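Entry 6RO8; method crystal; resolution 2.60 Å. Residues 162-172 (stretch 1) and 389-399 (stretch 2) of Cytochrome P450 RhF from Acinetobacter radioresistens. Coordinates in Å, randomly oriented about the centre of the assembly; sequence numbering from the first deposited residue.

Stretch 1 (162-172) DLVQEMLWEIP
Stretch 2 389-399: MEMCIFIEELS

Stretch 2 is helical throughout, each amide from Ile 393 to Ser 399 bonding to the carbonyl four residues back. Stretch 1 is less regular: Asp 162 caps a short helix through a weak bond from Val 164 N to Asp 162 OD1 (3.0 Å), and Leu 163 O receives both Met 167 N and Leu 168 N (2.9 Å each), the mark of a wider pi-type turn. Met 167 has unusual backbone angles there (phi/psi -151/-27). The axes of helices 163-168 and 389-399 run at 111° and approach to 12.8 Å. Register is set by CA-CA distances of 10.2 Å for Leu 163 and Leu 398, 8.3 Å for Leu 168 and Phe 394, and 7.4 Å for Pro 172 and Glu 390.

No hydrogen bond crosses the contact, so shape carries it. The main bump is Phe 394 (chi1 -78°, chi2 -46°), whose ring enters a hollow formed by Met 167, Leu 168, Ile 171 and Pro 172; the residue as a whole accounts for 110 Å² of the 376 Å² buried on both sides together. Its broad flat ring suits this buried site, offering apolar partners both a face and an edge. Leu 168 (m, t) points its CA-to-CB bond sideways, yet its end reaches over one ring face: CD2 lies 3.8 Å from the centroid of the Phe 394 ring, 2° off the normal, a CH-pi contact. Met 167 (chi1 p, chi2 t) lies at the ring edge, its CE 3.7 Å from Phe 394 CE1, while Pro 172 CD meets that edge 4.1 Å from Phe 394 CZ. Ile 171 (m, t) approaches obliquely, CG2 to Phe 394 CZ being 3.8 Å.

Beyond this socket, Leu 163 and Leu 398, both m, t, touch by their CD1 methyls at 3.8 Å, a match of compact apolar ends. Near Pro 172, Glu 390 (m, t) extends its carboxylate until OE1 lies 3.2 Å from Pro 172 CA, packing without a hydrogen bond to stretch 1.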

# COMPACT_ATOMS: atom_id res chain seq x y z
N ASP A 162 -0.75 -2.37 -22.49
CA ASP A 162 -0.24 -1.87 -21.22
C ASP A 162 -1.16 -2.49 -20.18
O ASP A 162 -2.31 -2.06 -20.01
CB ASP A 162 -0.22 -0.35 -21.21
CG ASP A 162 -0.25 0.25 -19.81
OD1 ASP A 162 0.21 -0.39 -18.83
OD2 ASP A 162 -0.76 1.37 -19.69
N LEU A 163 -0.67 -3.54 -19.51
CA LEU A 163 -1.51 -4.28 -18.58
C LEU A 163 -2.12 -3.38 -17.52
O LEU A 163 -3.22 -3.66 -17.04
CB LEU A 163 -0.72 -5.40 -17.91
CG LEU A 163 -0.14 -6.44 -18.87
CD1 LEU A 163 0.54 -7.61 -18.15
CD2 LEU A 163 -1.18 -6.93 -19.88
N VAL A 164 -1.42 -2.30 -17.15
CA VAL A 164 -1.97 -1.38 -16.16
C VAL A 164 -3.32 -0.87 -16.63
O VAL A 164 -4.34 -1.00 -15.95
CB VAL A 164 -1.00 -0.22 -15.87
CG1 VAL A 164 -1.68 0.83 -15.00
CG2 VAL A 164 0.27 -0.72 -15.20
N GLN A 165 -3.35 -0.31 -17.84
CA GLN A 165 -4.58 0.25 -18.38
C GLN A 165 -5.60 -0.81 -18.80
O GLN A 165 -6.80 -0.54 -18.76
CB GLN A 165 -4.27 1.19 -19.55
CG GLN A 165 -5.26 2.34 -19.67
CD GLN A 165 -5.57 3.02 -18.33
OE1 GLN A 165 -6.74 3.23 -17.98
NE2 GLN A 165 -4.51 3.35 -17.56
N GLU A 166 -5.16 -2.02 -19.16
CA GLU A 166 -6.14 -3.02 -19.53
C GLU A 166 -6.86 -3.60 -18.32
O GLU A 166 -8.07 -3.82 -18.36
CB GLU A 166 -5.50 -4.15 -20.35
CG GLU A 166 -4.64 -3.68 -21.51
CD GLU A 166 -5.44 -3.33 -22.76
OE1 GLU A 166 -4.87 -2.65 -23.66
OE2 GLU A 166 -6.62 -3.75 -22.84
N MET A 167 -6.14 -3.85 -17.23
CA MET A 167 -6.77 -4.60 -16.15
C MET A 167 -6.22 -4.27 -14.77
O MET A 167 -6.95 -4.37 -13.77
CB MET A 167 -6.65 -6.12 -16.40
CG MET A 167 -5.20 -6.63 -16.55
SD MET A 167 -5.02 -8.37 -16.99
CE MET A 167 -6.42 -9.10 -16.22
N LEU A 168 -4.95 -3.84 -14.68
CA LEU A 168 -4.26 -3.93 -13.40
C LEU A 168 -4.77 -2.92 -12.37
O LEU A 168 -4.75 -3.22 -11.18
CB LEU A 168 -2.74 -3.82 -13.60
CG LEU A 168 -2.03 -5.11 -14.09
CD1 LEU A 168 -0.52 -5.00 -13.98
CD2 LEU A 168 -2.52 -6.43 -13.41
N TRP A 169 -5.25 -1.74 -12.78
CA TRP A 169 -5.90 -0.89 -11.79
C TRP A 169 -7.41 -1.06 -11.75
O TRP A 169 -8.03 -0.94 -10.68
CB TRP A 169 -5.55 0.59 -12.03
CG TRP A 169 -6.29 1.28 -13.11
CD1 TRP A 169 -5.88 1.44 -14.40
CD2 TRP A 169 -7.57 1.93 -13.01
NE1 TRP A 169 -6.83 2.15 -15.12
CE2 TRP A 169 -7.88 2.45 -14.29
CE3 TRP A 169 -8.48 2.11 -11.96
CZ2 TRP A 169 -9.06 3.14 -14.54
CZ3 TRP A 169 -9.65 2.79 -12.22
CH2 TRP A 169 -9.93 3.30 -13.50
N GLU A 170 -8.03 -1.40 -12.88
CA GLU A 170 -9.48 -1.40 -12.94
C GLU A 170 -10.07 -2.57 -12.16
O GLU A 170 -11.08 -2.41 -11.46
CB GLU A 170 -9.90 -1.44 -14.39
CG GLU A 170 -11.16 -0.74 -14.74
CD GLU A 170 -11.52 -1.07 -16.15
OE1 GLU A 170 -10.58 -1.18 -16.96
OE2 GLU A 170 -12.72 -1.27 -16.43
N ILE A 171 -9.47 -3.75 -12.26
CA ILE A 171 -10.03 -4.93 -11.60
C ILE A 171 -9.91 -4.82 -10.08
O ILE A 171 -10.92 -5.00 -9.38
CB ILE A 171 -9.40 -6.22 -12.14
CG1 ILE A 171 -10.05 -6.58 -13.48
CG2 ILE A 171 -9.56 -7.37 -11.15
CD1 ILE A 171 -9.42 -7.77 -14.18
N PRO A 172 -8.73 -4.52 -9.51
CA PRO A 172 -8.68 -4.36 -8.04
C PRO A 172 -9.66 -3.32 -7.54
O PRO A 172 -10.28 -3.53 -6.49
CB PRO A 172 -7.22 -3.93 -7.79
CG PRO A 172 -6.49 -4.43 -8.95
CD PRO A 172 -7.41 -4.26 -10.11
N MET A 389 -4.66 -13.08 -3.22
CA MET A 389 -5.58 -13.74 -4.13
C MET A 389 -5.62 -13.03 -5.48
O MET A 389 -5.57 -13.68 -6.52
CB MET A 389 -6.96 -13.78 -3.49
CG MET A 389 -8.06 -14.21 -4.36
SD MET A 389 -9.13 -12.79 -4.58
CE MET A 389 -9.98 -12.69 -3.02
N GLU A 390 -5.69 -11.69 -5.50
CA GLU A 390 -5.80 -11.01 -6.79
C GLU A 390 -4.50 -11.14 -7.58
O GLU A 390 -4.54 -11.32 -8.80
CB GLU A 390 -6.18 -9.55 -6.59
CG GLU A 390 -7.53 -9.36 -5.95
CD GLU A 390 -7.93 -7.91 -5.84
OE1 GLU A 390 -7.96 -7.22 -6.88
OE2 GLU A 390 -8.20 -7.46 -4.71
N MET A 391 -3.36 -11.13 -6.89
CA MET A 391 -2.08 -11.27 -7.58
C MET A 391 -1.93 -12.66 -8.21
O MET A 391 -1.50 -12.78 -9.37
CB MET A 391 -0.95 -10.95 -6.61
CG MET A 391 -0.90 -9.46 -6.21
SD MET A 391 0.29 -9.27 -4.88
CE MET A 391 1.87 -9.40 -5.74
N CYS A 392 -2.29 -13.72 -7.49
CA CYS A 392 -2.22 -15.06 -8.10
C CYS A 392 -3.08 -15.19 -9.34
O CYS A 392 -2.60 -15.65 -10.38
CB CYS A 392 -2.58 -16.12 -7.05
SG CYS A 392 -1.53 -16.02 -5.59
N ILE A 393 -4.35 -14.78 -9.27
CA ILE A 393 -5.24 -14.94 -10.42
C ILE A 393 -4.69 -14.17 -11.62
O ILE A 393 -4.66 -14.69 -12.74
CB ILE A 393 -6.67 -14.50 -10.07
CG1 ILE A 393 -7.34 -15.53 -9.15
CG2 ILE A 393 -7.52 -14.35 -11.33
CD1 ILE A 393 -8.30 -14.90 -8.13
N PHE A 394 -4.22 -12.94 -11.41
CA PHE A 394 -3.60 -12.20 -12.51
C PHE A 394 -2.52 -13.04 -13.16
O PHE A 394 -2.56 -13.30 -14.37
CB PHE A 394 -2.99 -10.88 -12.04
CG PHE A 394 -3.99 -9.80 -11.82
CD1 PHE A 394 -4.98 -9.55 -12.76
CD2 PHE A 394 -3.94 -9.02 -10.67
CE1 PHE A 394 -5.90 -8.54 -12.55
CE2 PHE A 394 -4.85 -8.02 -10.45
CZ PHE A 394 -5.82 -7.77 -11.39
N ILE A 395 -1.56 -13.51 -12.36
CA ILE A 395 -0.41 -14.21 -12.90
C ILE A 395 -0.81 -15.57 -13.48
O ILE A 395 -0.30 -15.98 -14.54
CB ILE A 395 0.66 -14.35 -11.81
CG1 ILE A 395 1.13 -12.96 -11.37
CG2 ILE A 395 1.82 -15.20 -12.31
CD1 ILE A 395 1.85 -12.97 -10.04
N GLU A 396 -1.71 -16.30 -12.80
CA GLU A 396 -2.17 -17.57 -13.33
C GLU A 396 -2.80 -17.37 -14.70
O GLU A 396 -2.43 -18.05 -15.67
CB GLU A 396 -3.17 -18.23 -12.37
CG GLU A 396 -3.37 -19.75 -12.61
CD GLU A 396 -4.37 -20.05 -13.72
OE1 GLU A 396 -5.13 -19.11 -14.05
OE2 GLU A 396 -4.41 -21.20 -14.27
N GLU A 397 -3.74 -16.42 -14.81
CA GLU A 397 -4.43 -16.20 -16.07
C GLU A 397 -3.44 -15.86 -17.18
O GLU A 397 -3.45 -16.47 -18.25
CB GLU A 397 -5.49 -15.10 -15.93
CG GLU A 397 -6.46 -14.95 -17.13
CD GLU A 397 -7.49 -16.08 -17.19
OE1 GLU A 397 -8.19 -16.22 -18.24
OE2 GLU A 397 -7.62 -16.84 -16.19
N LEU A 398 -2.54 -14.92 -16.89
CA LEU A 398 -1.59 -14.45 -17.90
C LEU A 398 -0.61 -15.54 -18.30
O LEU A 398 -0.34 -15.74 -19.49
CB LEU A 398 -0.84 -13.23 -17.38
CG LEU A 398 -1.63 -11.92 -17.44
CD1 LEU A 398 -0.92 -10.82 -16.65
CD2 LEU A 398 -1.85 -11.52 -18.87
N SER A 399 -0.03 -16.24 -17.32
CA SER A 399 0.96 -17.27 -17.65
C SER A 399 0.31 -18.49 -18.28
O SER A 399 0.98 -19.23 -19.01
CB SER A 399 1.73 -17.67 -16.40
OG SER A 399 0.86 -18.27 -15.46